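Local coordinates for protein phosphoserine phosphatase RsbX (Bacillus subtilis, PDB 3W42) that dephosphorylates phosphoserine, including that of the stressosome protein RsbS, and so acts as a negative regulator of sigma-B in the general stress response, at residues S121-P126 / D162-L167; L13-N18 / M182-R187; I113-S118 / H166-Q171. All blocks are in the same frame, centred on the assembly; numbering follows the deposited sequence.

Contact 1. Residues S121-P126 / D162-L167; sequences SFYPLP and DIRSHL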
ATOM      1  N   SER A 121      10.316  -3.813 -13.722  1.00 19.89           N
ATOM      2  CA  SER A 121       9.357  -3.405 -12.707  1.00 17.35           C
ATOM      3  C   SER A 121       8.674  -4.682 -12.211  1.00 14.65           C
ATOM      4  O   SER A 121       8.404  -5.654 -12.999  1.00 21.20           O
ATOM      5  CB  SER A 121       8.351  -2.475 -13.348  1.00 21.26           C
ATOM      6  OG  SER A 121       7.639  -3.138 -14.399  1.00 28.25           O
ATOM      7  N   PHE A 122       8.314  -4.688 -10.970  1.00  9.32           N
ATOM      8  CA  PHE A 122       7.379  -5.635 -10.390  1.00  8.66           C
ATOM      9  C   PHE A 122       6.044  -4.931 -10.348  1.00  7.96           C
ATOM     10  O   PHE A 122       5.921  -3.898  -9.678  1.00  8.13           O
ATOM     11  CB  PHE A 122       7.827  -6.056  -9.021  1.00  9.88           C
ATOM     12  CG  PHE A 122       6.847  -7.032  -8.377  1.00 10.58           C
ATOM     13  CD1 PHE A 122       6.513  -8.209  -8.998  1.00 12.59           C
ATOM     14  CD2 PHE A 122       6.166  -6.686  -7.212  1.00  9.18           C
ATOM     15  CE1 PHE A 122       5.556  -9.098  -8.454  1.00 13.32           C
ATOM     16  CE2 PHE A 122       5.281  -7.606  -6.606  1.00  8.65           C
ATOM     17  CZ  PHE A 122       4.986  -8.814  -7.220  1.00 12.89           C
ATOM     18  N   TYR A 123       5.048  -5.450 -11.040  1.00  7.95           N
ATOM     19  CA  TYR A 123       3.781  -4.756 -11.235  1.00  9.33           C
ATOM     20  C   TYR A 123       2.715  -5.833 -11.392  1.00  8.19           C
ATOM     21  O   TYR A 123       2.150  -6.055 -12.487  1.00  8.50           O
ATOM     22  CB  TYR A 123       3.815  -3.823 -12.449  1.00 11.28           C
ATOM     23  CG  TYR A 123       2.666  -2.812 -12.514  1.00 13.92           C
ATOM     24  CD1 TYR A 123       1.516  -2.803 -11.730  1.00 18.47           C
ATOM     25  CD2 TYR A 123       2.837  -1.782 -13.405  1.00 17.93           C
ATOM     26  CE1 TYR A 123       0.535  -1.740 -11.935  1.00 17.80           C
ATOM     27  CE2 TYR A 123       1.902  -0.770 -13.627  1.00 20.41           C
ATOM     28  CZ  TYR A 123       0.740  -0.775 -12.863  1.00 21.18           C
ATOM     29  OH  TYR A 123      -0.263   0.201 -12.930  1.00 24.56           O
ATOM     30  N   PRO A 124       2.382  -6.506 -10.303  1.00  7.32           N
ATOM     31  CA  PRO A 124       1.415  -7.555 -10.382  1.00  7.52           C
ATOM     32  C   PRO A 124       0.033  -7.082 -10.815  1.00  7.16           C
ATOM     33  O   PRO A 124      -0.391  -6.002 -10.435  1.00  7.78           O
ATOM     34  CB  PRO A 124       1.391  -8.167  -8.966  1.00  9.01           C
ATOM     35  CG  PRO A 124       1.863  -7.064  -8.121  1.00  9.06           C
ATOM     36  CD  PRO A 124       2.896  -6.350  -8.929  1.00  8.23           C
ATOM     37  N   LEU A 125      -0.696  -7.932 -11.497  1.00  6.25           N
ATOM     38  CA  LEU A 125      -2.086  -7.672 -11.774  0.50  6.75           C
ATOM     39  C   LEU A 125      -2.871  -7.752 -10.500  1.00  6.24           C
ATOM     40  O   LEU A 125      -2.532  -8.467  -9.547  1.00  8.26           O
ATOM     41  CB  LEU A 125      -2.644  -8.718 -12.722  0.50  7.62           C
ATOM     42  CG  LEU A 125      -2.074  -8.635 -14.114  0.50  8.83           C
ATOM     43  CD1 LEU A 125      -2.821  -9.705 -14.916  0.50 11.58           C
ATOM     44  CD2 LEU A 125      -2.211  -7.166 -14.673  0.50 14.52           C
ATOM     45  N   PRO A 126      -4.005  -7.015 -10.434  1.00  7.20           N
ATOM     46  CA  PRO A 126      -4.872  -7.080  -9.245  1.00  7.34           C
ATOM     47  C   PRO A 126      -5.483  -8.457  -9.108  1.00  7.39           C
ATOM     48  O   PRO A 126      -5.832  -9.061 -10.130  1.00  9.28           O
ATOM     49  CB  PRO A 126      -5.887  -5.972  -9.488  1.00  8.99           C
ATOM     50  CG  PRO A 126      -6.026  -5.919 -10.983  1.00 10.29           C
ATOM     51  CD  PRO A 126      -4.671  -6.271 -11.516  1.00  8.65           C
ATOM     52  N   ASP A 162       0.478   6.004 -16.581  1.00 10.31           N
ATOM     53  CA  ASP A 162       1.749   5.398 -16.639  1.00 10.48           C
ATOM     54  C   ASP A 162       2.546   5.602 -15.373  1.00  8.82           C
ATOM     55  O   ASP A 162       3.505   6.375 -15.293  1.00  8.77           O
ATOM     56  CB  ASP A 162       2.548   5.890 -17.851  1.00 11.98           C
ATOM     57  CG  ASP A 162       3.894   5.256 -18.044  1.00 15.69           C
ATOM     58  OD1 ASP A 162       4.225   4.267 -17.389  1.00 17.31           O
ATOM     59  OD2 ASP A 162       4.587   5.659 -19.032  1.00 19.23           O
ATOM     60  N   ILE A 163       2.149   4.918 -14.306  1.00  8.39           N
ATOM     61  CA  ILE A 163       2.795   5.091 -13.018  1.00  8.01           C
ATOM     62  C   ILE A 163       4.259   4.847 -13.008  1.00  8.54           C
ATOM     63  O   ILE A 163       5.022   5.484 -12.304  1.00  9.08           O
ATOM     64  CB  ILE A 163       2.027   4.304 -11.929  1.00  9.22           C
ATOM     65  CG1 ILE A 163       2.465   4.628 -10.516  1.00 10.66           C
ATOM     66  CG2 ILE A 163       2.158   2.765 -12.176  1.00 10.56           C
ATOM     67  CD1 ILE A 163       2.245   6.020 -10.167  1.00 12.63           C
ATOM     68  N   ARG A 164       4.701   3.880 -13.808  1.00  9.04           N
ATOM     69  CA  ARG A 164       6.118   3.525 -13.855  0.70  9.79           C
ATOM     70  C   ARG A 164       6.935   4.737 -14.229  1.00  8.95           C
ATOM     71  O   ARG A 164       8.028   4.914 -13.731  1.00 10.34           O
ATOM     72  CB  ARG A 164       6.320   2.424 -14.884  0.70 10.36           C
ATOM     73  CG  ARG A 164       5.915   1.044 -14.463  0.70 14.98           C
ATOM     74  CD  ARG A 164       6.157   0.104 -15.628  0.70 20.69           C
ATOM     75  NE  ARG A 164       5.881  -1.275 -15.268  0.70 28.40           N
ATOM     76  CZ  ARG A 164       5.654  -2.254 -16.123  0.70 28.52           C
ATOM     77  NH1 ARG A 164       5.699  -2.018 -17.435  0.70 29.95           N
ATOM     78  NH2 ARG A 164       5.425  -3.485 -15.648  0.70 29.71           N
ATOM     79  N   SER A 165       6.442   5.564 -15.144  1.00  9.24           N
ATOM     80  CA  SER A 165       7.204   6.715 -15.568  1.00  9.21           C
ATOM     81  C   SER A 165       7.459   7.714 -14.423  1.00  7.64           C
ATOM     82  O   SER A 165       8.497   8.330 -14.350  1.00  8.32           O
ATOM     83  CB  SER A 165       6.509   7.392 -16.768  1.00 11.41           C
ATOM     84  OG  SER A 165       5.313   8.081 -16.430  1.00 11.31           O
ATOM     85  N   HIS A 166       6.438   7.874 -13.547  1.00  7.84           N
ATOM     86  CA  HIS A 166       6.602   8.775 -12.444  1.00  7.12           C
ATOM     87  C   HIS A 166       7.673   8.257 -11.496  1.00  6.65           C
ATOM     88  O   HIS A 166       8.464   9.021 -10.937  1.00  7.70           O
ATOM     89  CB  HIS A 166       5.248   8.958 -11.711  1.00  7.17           C
ATOM     90  CG  HIS A 166       4.237   9.657 -12.547  1.00  7.25           C
ATOM     91  ND1 HIS A 166       4.087  11.017 -12.468  1.00  7.30           N
ATOM     92  CD2 HIS A 166       3.374   9.194 -13.455  1.00  7.12           C
ATOM     93  CE1 HIS A 166       3.139  11.361 -13.325  1.00  7.71           C
ATOM     94  NE2 HIS A 166       2.671  10.286 -13.948  1.00  7.93           N
ATOM     95  N   LEU A 167       7.653   6.953 -11.230  1.00  6.64           N
ATOM     96  CA  LEU A 167       8.676   6.320 -10.364  1.00  6.91           C
ATOM     97  C   LEU A 167      10.038   6.461 -10.992  1.00  6.96           C
ATOM     98  O   LEU A 167      10.999   6.732 -10.286  1.00  8.33           O
ATOM     99  CB  LEU A 167       8.351   4.852 -10.149  1.00  6.71           C
ATOM    100  CG  LEU A 167       7.045   4.561  -9.380  1.00  6.61           C
ATOM    101  CD1 LEU A 167       6.824   3.042  -9.357  1.00  8.28           C
ATOM    102  CD2 LEU A 167       7.122   5.011  -7.997  1.00  8.24           C
TER

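Contact 2. Residues L13-N18 / M182-R187; sequences LVYQLN and MYTTSR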
ATOM      1  N   LEU A  13       6.866   8.316   1.954  1.00  4.89           N
ATOM      2  CA  LEU A  13       5.855   9.368   1.972  1.00  5.41           C
ATOM      3  C   LEU A  13       4.499   8.708   1.885  1.00  4.84           C
ATOM      4  O   LEU A  13       4.291   7.873   0.984  1.00  6.33           O
ATOM      5  CB  LEU A  13       6.126  10.364   0.859  1.00  5.49           C
ATOM      6  CG  LEU A  13       5.156  11.583   0.776  1.00  6.38           C
ATOM      7  CD1 LEU A  13       5.884  12.734   0.101  1.00  8.73           C
ATOM      8  CD2 LEU A  13       3.882  11.230   0.043  1.00  7.12           C
ATOM      9  N   VAL A  14       3.608   9.064   2.788  1.00  5.27           N
ATOM     10  CA  VAL A  14       2.223   8.617   2.748  1.00  5.77           C
ATOM     11  C   VAL A  14       1.350   9.831   2.428  1.00  6.26           C
ATOM     12  O   VAL A  14       1.503  10.891   3.095  1.00  7.42           O
ATOM     13  CB  VAL A  14       1.757   8.003   4.052  1.00  7.92           C
ATOM     14  CG1 VAL A  14       0.274   7.557   3.930  1.00 10.39           C
ATOM     15  CG2 VAL A  14       2.683   6.958   4.510  1.00  9.54           C
ATOM     16  N   TYR A  15       0.468   9.718   1.459  1.00  5.86           N
ATOM     17  CA  TYR A  15      -0.501  10.731   1.071  1.00  5.66           C
ATOM     18  C   TYR A  15      -1.870  10.148   1.262  1.00  5.95           C
ATOM     19  O   TYR A  15      -2.144   9.017   0.826  1.00  6.85           O
ATOM     20  CB  TYR A  15      -0.290  11.078  -0.398  1.00  7.85           C
ATOM     21  CG  TYR A  15      -1.334  12.071  -0.969  1.00  9.55           C
ATOM     22  CD1 TYR A  15      -2.647  11.618  -1.302  1.00 11.82           C
ATOM     23  CD2 TYR A  15      -1.039  13.347  -1.173  1.00 13.91           C
ATOM     24  CE1 TYR A  15      -3.674  12.490  -1.701  1.00 12.25           C
ATOM     25  CE2 TYR A  15      -2.094  14.242  -1.675  1.00 13.80           C
ATOM     26  CZ  TYR A  15      -3.370  13.784  -1.885  1.00 12.29           C
ATOM     27  OH  TYR A  15      -4.367  14.666  -2.370  1.00 15.49           O
ATOM     28  N   GLN A  16      -2.790  10.919   1.869  1.00  6.58           N
ATOM     29  CA  GLN A  16      -4.177  10.520   1.880  1.00  6.77           C
ATOM     30  C   GLN A  16      -5.065  11.734   1.813  1.00  7.51           C
ATOM     31  O   GLN A  16      -4.839  12.719   2.547  1.00 10.19           O
ATOM     32  CB  GLN A  16      -4.521   9.709   3.141  1.00  8.06           C
ATOM     33  CG  GLN A  16      -5.943   9.179   3.115  1.00  9.75           C
ATOM     34  CD  GLN A  16      -6.212   8.256   4.217  1.00  9.58           C
ATOM     35  OE1 GLN A  16      -6.549   8.720   5.326  1.00 12.70           O
ATOM     36  NE2 GLN A  16      -6.164   6.968   3.983  1.00  8.80           N
ATOM     37  N   LEU A  17      -6.087  11.683   1.011  1.00  7.31           N
ATOM     38  CA  LEU A  17      -7.106  12.732   0.953  1.00  8.26           C
ATOM     39  C   LEU A  17      -8.456  12.094   0.715  1.00  7.07           C
ATOM     40  O   LEU A  17      -8.596  11.156  -0.055  1.00  8.92           O
ATOM     41  CB  LEU A  17      -6.843  13.750  -0.151  1.00 10.23           C
ATOM     42  CG  LEU A  17      -7.375  15.146   0.286  1.00 16.46           C
ATOM     43  CD1 LEU A  17      -6.463  15.787   1.396  1.00 24.33           C
ATOM     44  CD2 LEU A  17      -7.317  16.009  -0.952  1.00 21.18           C
ATOM     45  N   ASN A  18      -9.465  12.589   1.405  1.00  7.23           N
ATOM     46  CA  ASN A  18     -10.798  12.062   1.267  1.00  6.85           C
ATOM     47  C   ASN A  18     -11.425  12.496  -0.052  1.00  7.25           C
ATOM     48  O   ASN A  18     -11.135  13.562  -0.615  1.00  8.35           O
ATOM     49  CB  ASN A  18     -11.709  12.597   2.399  1.00  8.17           C
ATOM     50  CG  ASN A  18     -11.352  12.033   3.712  1.00  8.61           C
ATOM     51  OD1 ASN A  18     -10.344  11.354   3.920  1.00 11.27           O
ATOM     52  ND2 ASN A  18     -12.252  12.299   4.706  1.00 10.58           N
ATOM     53  N   MET A 182      -1.421  16.140 -10.361  1.00  8.21           N
ATOM     54  CA  MET A 182      -2.567  16.359 -11.218  1.00  9.41           C
ATOM     55  C   MET A 182      -3.655  15.351 -11.001  1.00  8.63           C
ATOM     56  O   MET A 182      -4.796  15.582 -11.365  1.00 10.67           O
ATOM     57  CB  MET A 182      -2.171  16.438 -12.665  1.00  8.88           C
ATOM     58  CG  MET A 182      -1.760  15.109 -13.293  1.00 11.15           C
ATOM     59  SD  MET A 182      -1.877  14.973 -15.072  1.00 11.74           S
ATOM     60  CE  MET A 182      -3.672  15.080 -15.269  1.00 14.88           C
ATOM     61  N   TYR A 183      -3.353  14.181 -10.462  1.00  7.92           N
ATOM     62  CA  TYR A 183      -4.301  13.088 -10.234  1.00  8.57           C
ATOM     63  C   TYR A 183      -4.999  13.192  -8.912  1.00  8.38           C
ATOM     64  O   TYR A 183      -5.842  12.360  -8.578  1.00  9.36           O
ATOM     65  CB  TYR A 183      -3.551  11.742 -10.388  1.00  8.91           C
ATOM     66  CG  TYR A 183      -2.746  11.650 -11.597  1.00  9.03           C
ATOM     67  CD1 TYR A 183      -3.318  11.600 -12.838  1.00  9.95           C
ATOM     68  CD2 TYR A 183      -1.377  11.705 -11.496  1.00  9.77           C
ATOM     69  CE1 TYR A 183      -2.573  11.528 -14.002  1.00 11.26           C
ATOM     70  CE2 TYR A 183      -0.557  11.662 -12.631  1.00 10.18           C
ATOM     71  CZ  TYR A 183      -1.152  11.622 -13.861  1.00 10.84           C
ATOM     72  OH  TYR A 183      -0.326  11.558 -14.971  1.00 11.72           O
ATOM     73  N   THR A 184      -4.686  14.203  -8.114  1.00  9.15           N
ATOM     74  CA  THR A 184      -5.195  14.341  -6.753  1.00  9.32           C
ATOM     75  C   THR A 184      -6.211  15.459  -6.616  1.00 10.41           C
ATOM     76  O   THR A 184      -6.810  15.593  -5.568  1.00 11.30           O
ATOM     77  CB  THR A 184      -4.046  14.653  -5.765  1.00 10.08           C
ATOM     78  OG1 THR A 184      -3.537  15.983  -5.963  1.00 10.72           O
ATOM     79  CG2 THR A 184      -2.945  13.578  -5.778  1.00 11.67           C
ATOM     80  N   THR A 185      -6.406  16.259  -7.652  1.00 11.13           N
ATOM     81  CA  THR A 185      -7.201  17.423  -7.541  1.00 13.36           C
ATOM     82  C   THR A 185      -8.723  17.163  -7.661  1.00 12.89           C
ATOM     83  O   THR A 185      -9.529  17.870  -7.093  1.00 15.09           O
ATOM     84  CB  THR A 185      -6.723  18.509  -8.541  1.00 14.90           C
ATOM     85  OG1 THR A 185      -6.668  17.906  -9.804  1.00 17.91           O
ATOM     86  CG2 THR A 185      -5.356  19.004  -8.143  1.00 18.61           C
ATOM     87  N   SER A 186      -9.128  16.176  -8.433  1.00 12.22           N
ATOM     88  CA  SER A 186     -10.535  15.943  -8.626  1.00 13.97           C
ATOM     89  C   SER A 186     -11.244  15.392  -7.393  1.00 12.98           C
ATOM     90  O   SER A 186     -12.415  15.634  -7.197  1.00 14.16           O
ATOM     91  CB  SER A 186     -10.740  14.907  -9.735  1.00 15.45           C
ATOM     92  OG  SER A 186     -10.458  13.554  -9.280  1.00 18.78           O
ATOM     93  N   ARG A 187     -10.531  14.599  -6.580  1.00 12.11           N
ATOM     94  CA  ARG A 187     -11.095  14.000  -5.385  1.00 11.03           C
ATOM     95  C   ARG A 187     -12.385  13.234  -5.647  1.00 10.57           C
ATOM     96  O   ARG A 187     -13.337  13.235  -4.834  1.00 10.80           O
ATOM     97  CB  ARG A 187     -11.272  15.101  -4.305  1.00 11.94           C
ATOM     98  CG  ARG A 187      -9.990  15.825  -3.959  1.00 12.75           C
ATOM     99  CD  ARG A 187     -10.190  16.889  -2.882  1.00 15.70           C
ATOM    100  NE  ARG A 187     -10.640  16.267  -1.682  1.00 17.94           N
ATOM    101  CZ  ARG A 187     -10.968  16.927  -0.579  1.00 20.64           C
ATOM    102  NH1 ARG A 187     -10.865  18.250  -0.517  1.00 24.25           N
ATOM    103  NH2 ARG A 187     -11.407  16.225   0.439  1.00 16.75           N
TER
HETATM  104  O   HOH W   1      -6.895  13.448  -3.845  1.00 24.68           O

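Contact 3. Residues I113-S118 / H166-Q171; sequences ILHSPS and HLKKGQ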
ATOM      1  N   ILE A 113       3.549  -1.214  -7.333  1.00  4.02           N
ATOM      2  CA  ILE A 113       4.496  -1.154  -8.421  1.00  5.02           C
ATOM      3  C   ILE A 113       5.861  -0.856  -7.838  1.00  4.70           C
ATOM      4  O   ILE A 113       5.996   0.147  -7.116  1.00  5.28           O
ATOM      5  CB  ILE A 113       4.105  -0.008  -9.480  1.00  6.66           C
ATOM      6  CG1 ILE A 113       2.665  -0.183  -9.993  1.00  7.82           C
ATOM      7  CG2 ILE A 113       5.147  -0.068 -10.596  1.00  8.78           C
ATOM      8  CD1 ILE A 113       1.604   0.500  -9.213  1.00 10.06           C
ATOM      9  N   LEU A 114       6.849  -1.678  -8.122  1.00  6.10           N
ATOM     10  CA  LEU A 114       8.239  -1.454  -7.693  1.00  6.09           C
ATOM     11  C   LEU A 114       9.087  -1.361  -8.956  1.00  7.40           C
ATOM     12  O   LEU A 114       9.128  -2.264  -9.769  1.00  9.47           O
ATOM     13  CB  LEU A 114       8.694  -2.517  -6.716  1.00  7.24           C
ATOM     14  CG  LEU A 114      10.143  -2.339  -6.141  1.00  8.85           C
ATOM     15  CD1 LEU A 114      10.222  -2.826  -4.656  1.00 10.10           C
ATOM     16  CD2 LEU A 114      11.215  -2.913  -7.059  1.00 10.93           C
ATOM     17  N   HIS A 115       9.741  -0.215  -9.115  1.00  7.43           N
ATOM     18  CA  HIS A 115      10.586   0.140 -10.264  1.00  8.27           C
ATOM     19  C   HIS A 115      12.024  -0.029  -9.864  1.00  6.81           C
ATOM     20  O   HIS A 115      12.472   0.523  -8.896  1.00  8.53           O
ATOM     21  CB  HIS A 115      10.373   1.644 -10.636  1.00 11.58           C
ATOM     22  CG  HIS A 115      11.319   2.145 -11.699  1.00 15.19           C
ATOM     23  ND1 HIS A 115      11.188   1.888 -13.038  1.00 17.69           N
ATOM     24  CD2 HIS A 115      12.508   2.755 -11.575  1.00 15.43           C
ATOM     25  CE1 HIS A 115      12.228   2.350 -13.703  1.00 15.53           C
ATOM     26  NE2 HIS A 115      13.075   2.850 -12.810  1.00 15.96           N
ATOM     27  N   SER A 116      12.755  -0.796 -10.680  1.00  7.49           N
ATOM     28  CA  SER A 116      14.156  -1.097 -10.513  0.70 10.13           C
ATOM     29  C   SER A 116      14.982  -0.145 -11.382  1.00 10.28           C
ATOM     30  O   SER A 116      14.599   0.088 -12.522  1.00 10.77           O
ATOM     31  CB  SER A 116      14.295  -2.557 -11.006  0.70  9.94           C
ATOM     32  OG  SER A 116      15.611  -2.988 -10.800  0.70 14.61           O
ATOM     33  N   PRO A 117      16.130   0.295 -10.943  1.00 11.79           N
ATOM     34  CA  PRO A 117      16.955   1.218 -11.825  1.00 14.61           C
ATOM     35  C   PRO A 117      17.256   0.626 -13.118  1.00 14.26           C
ATOM     36  O   PRO A 117      17.293   1.305 -14.139  1.00 20.90           O
ATOM     37  CB  PRO A 117      18.231   1.396 -10.950  1.00 17.47           C
ATOM     38  CG  PRO A 117      17.675   1.282  -9.555  1.00 17.57           C
ATOM     39  CD  PRO A 117      16.730   0.116  -9.573  1.00 12.47           C
ATOM     40  N   SER A 118      17.492  -0.657 -13.085  1.00 14.55           N
ATOM     41  CA  SER A 118      17.770  -1.421 -14.314  0.50 17.75           C
ATOM     42  C   SER A 118      16.642  -1.519 -15.343  1.00 20.41           C
ATOM     43  O   SER A 118      16.804  -2.198 -16.358  1.00 25.27           O
ATOM     44  CB  SER A 118      17.983  -2.850 -13.878  0.50 17.43           C
ATOM     45  OG  SER A 118      16.801  -3.305 -13.334  0.50 20.84           O
ATOM     46  N   HIS A 166       6.438   7.874 -13.547  1.00  7.84           N
ATOM     47  CA  HIS A 166       6.602   8.775 -12.444  1.00  7.12           C
ATOM     48  C   HIS A 166       7.673   8.257 -11.496  1.00  6.65           C
ATOM     49  O   HIS A 166       8.464   9.021 -10.937  1.00  7.70           O
ATOM     50  CB  HIS A 166       5.248   8.958 -11.711  1.00  7.17           C
ATOM     51  CG  HIS A 166       4.237   9.657 -12.547  1.00  7.25           C
ATOM     52  ND1 HIS A 166       4.087  11.017 -12.468  1.00  7.30           N
ATOM     53  CD2 HIS A 166       3.374   9.194 -13.455  1.00  7.12           C
ATOM     54  CE1 HIS A 166       3.139  11.361 -13.325  1.00  7.71           C
ATOM     55  NE2 HIS A 166       2.671  10.286 -13.948  1.00  7.93           N
ATOM     56  N   LEU A 167       7.653   6.953 -11.230  1.00  6.64           N
ATOM     57  CA  LEU A 167       8.676   6.320 -10.364  1.00  6.91           C
ATOM     58  C   LEU A 167      10.038   6.461 -10.992  1.00  6.96           C
ATOM     59  O   LEU A 167      10.999   6.732 -10.286  1.00  8.33           O
ATOM     60  CB  LEU A 167       8.351   4.852 -10.149  1.00  6.71           C
ATOM     61  CG  LEU A 167       7.045   4.561  -9.380  1.00  6.61           C
ATOM     62  CD1 LEU A 167       6.824   3.042  -9.357  1.00  8.28           C
ATOM     63  CD2 LEU A 167       7.122   5.011  -7.997  1.00  8.24           C
ATOM     64  N   LYS A 168      10.160   6.232 -12.296  1.00  7.32           N
ATOM     65  CA  LYS A 168      11.469   6.265 -12.941  1.00  7.80           C
ATOM     66  C   LYS A 168      12.065   7.668 -12.869  1.00  7.34           C
ATOM     67  O   LYS A 168      13.219   7.850 -12.548  1.00  8.82           O
ATOM     68  CB  LYS A 168      11.295   5.845 -14.360  1.00 10.19           C
ATOM     69  CG  LYS A 168      12.556   5.969 -15.175  1.00 11.82           C
ATOM     70  CD  LYS A 168      12.411   5.295 -16.582  1.00 17.37           C
ATOM     71  CE  LYS A 168      13.689   5.467 -17.369  1.00 21.32           C
ATOM     72  NZ  LYS A 168      13.644   4.675 -18.611  1.00 26.64           N
ATOM     73  N   LYS A 169      11.258   8.691 -13.216  1.00  8.21           N
ATOM     74  CA  LYS A 169      11.787  10.060 -13.316  1.00  8.23           C
ATOM     75  C   LYS A 169      12.141  10.677 -11.944  1.00  7.68           C
ATOM     76  O   LYS A 169      13.068  11.485 -11.849  1.00  9.61           O
ATOM     77  CB  LYS A 169      10.848  10.945 -14.082  1.00  8.94           C
ATOM     78  CG  LYS A 169      10.792  10.567 -15.527  1.00 10.63           C
ATOM     79  CD  LYS A 169       9.993  11.471 -16.354  1.00 12.47           C
ATOM     80  CE  LYS A 169       8.651  11.332 -15.876  1.00 10.75           C
ATOM     81  NZ  LYS A 169       7.660  12.048 -16.757  1.00 12.51           N
ATOM     82  N   GLY A 170      11.363  10.384 -10.916  1.00  9.16           N
ATOM     83  CA  GLY A 170      11.573  11.028  -9.629  1.00  8.68           C
ATOM     84  C   GLY A 170      12.853  10.657  -8.929  1.00  8.79           C
ATOM     85  O   GLY A 170      13.249   9.481  -8.977  1.00 12.21           O
ATOM     86  N   GLN A 171      13.444  11.624  -8.274  1.00  8.95           N
ATOM     87  CA  GLN A 171      14.652  11.394  -7.536  1.00  8.96           C
ATOM     88  C   GLN A 171      14.490  11.234  -6.072  1.00  8.13           C
ATOM     89  O   GLN A 171      15.451  10.998  -5.362  1.00  9.40           O
ATOM     90  CB  GLN A 171      15.698  12.520  -7.790  1.00 10.18           C
ATOM     91  CG  GLN A 171      16.174  12.661  -9.188  1.00 12.02           C
ATOM     92  CD  GLN A 171      17.331  13.676  -9.257  1.00 13.40           C
ATOM     93  OE1 GLN A 171      18.489  13.279  -8.981  1.00 19.33           O
ATOM     94  NE2 GLN A 171      17.044  14.880  -9.590  1.00 16.77           N
TER

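Contact 1. Residues S121-P126 / D162-L167
Tyr123 lays the hydroxyl end of its ring against one methyl of Ile163. Tyr123 OH is 3.6 Å from Ile163 CG2, and ring atom Tyr123 CE2 is 3.8 Å from the same methyl. The methyl approaches the ring obliquely. With CG of Tyr123 anti to its own N (chi1 -165°), the ring swings out toward the helix. Ile163 meets it with CG2, while its CG1 arm leads away from the strand segment. Both side chains also touch Ile113, which sits on the neighbouring strand.

Arg164 reaches over from the next helix position with its chain extended from CG to NE. It has two conformers, and what follows holds for the one described. In it, Arg164 NE lies at the ring edge, 3.6 Å from Tyr123 CD2. The ring and guanidinium planes are then 71° apart. Ser121 OG lies over a face of this guanidinium, but that approach is doubtful, being very short and poorly angled.

Asp162 is the N-cap of the helix, its OD1 taking a weak bond from Ser165 N at 3.4 Å. On the strand, Phe122 points away and stacks on His141 of the other sheet. A helix packed across the outer face of the sheet, here beside its last strand 121-122, belongs to the alpha-beta-beta-alpha sandwich of PPM-type phosphatases.

Contact 2. Residues L13-N18 / M182-R187
Asn18 O is gripped by two nitrogens of Arg187. Arg187 NE and Arg187 NH2 both donate to Asn18 O, each at 2.9 Å. The guanidinium is presented side-on, and the oxygen lies almost in its plane. NE stands nearly straight off the end of the carbonyl, with a C=O...N angle of 173°. NH2 comes in from above the carbonyl plane. Its C=O...N angle is 127°. The two in-plane bonds help to fix the rotation of the group. The arginine chain reaches the oxygen through a bend at chi3 (62°).

Leu17 packs over one face of the same guanidinium. Leu17 CD2 is 3.4 Å from Arg187 NE and lies toward the rim of the group. The Asn18 side chain turns elsewhere and gives its ND2 to Lys22 O.

Further down the strand, Tyr15 meets Thr184. Tyr15 OH is 3.4 Å from Thr184 CB. One water joins the two residues as well. It donates to Thr184 O at 2.8 Å and bonds Tyr15 OH at 3.2 Å. Thr184 OG1 is held by Lys181 O, and the Tyr15 ring stacks on Tyr193 in the adjoining strand.

The contact is polar at one end and mixed at the other. The cation is held mainly by a backbone carbonyl. Glu20 OE1 is a long, weak ion-pair partner that may add some charge compensation. The paired hydrogen bonds probably hold the loop to the residue just after strand 10-17.

Contact 3. Residues I113-S118 / H166-Q171
His115 begins its contact at CB: His115 CB lies 3.8 Å from Leu167 CB. The next atoms out belong to the imidazole, carried toward the helix by a CG anti to the backbone N (chi1 173°). His115 ND1 lies 4.2 Å from Lys168 CB, at the limit of contact. On the other branch, His115 CD2 is 3.9 Å from Lys168 CA. At the far end, His115 NE2 is 3.8 Å from Lys168 CA, and His115 CE1 is 3.7 Å from Lys168 CB. The lysine therefore lies over one face of the ring. Lys168 CB is 4.0 Å from the centroid of the His115 ring and 24° off the normal, a CH-pi contact. Lys168 CG continues past CE1. Beyond it the extended chain leads away.

Strand 111-115 belongs to the six-stranded sheet of the PPM-type sandwich, and helix 163-169 lies on the outer side of that sheet. The strand alternates accordingly. Ile113 and His115 point toward the helix, while Leu114 points away and touches Phe151.

Two residues back along the strand, Leu167 continues the apolar packing. One methyl, Leu167 CD1, meets Ile113 CG2 at 3.7 Å. Ile113 is buried and also rests on Ile152 in the next strand.

The helix gives up its helical backbone angles at Gly170. Lys150, whose backbone pairs with His115, sends NZ to Leu167 O and Gly170 O. That places a positive charge at the C-terminal end of the helix, which would probably suit its dipole.

From the N terminus, strand 10-17 comes first. Contact 2 joins its end to the loop 182-187 and closes the longest loop, which spans most of the chain. Contacts 1 and 3 both fall within that span. Contact 3 closes 113-118 on 166-171. Contact 1 closes 121-126 on 162-167, a shorter loop inside that of contact 3, so none of the loops cross. Contacts 1 and 3 share helix 163-169, which they bring against neighbouring strands 111-115 and 121-122. Contact 2 lies farther along the same six-stranded sheet, its centre about 18 Å from that of contact 1. His166 and Tyr183 pack together between the two regions.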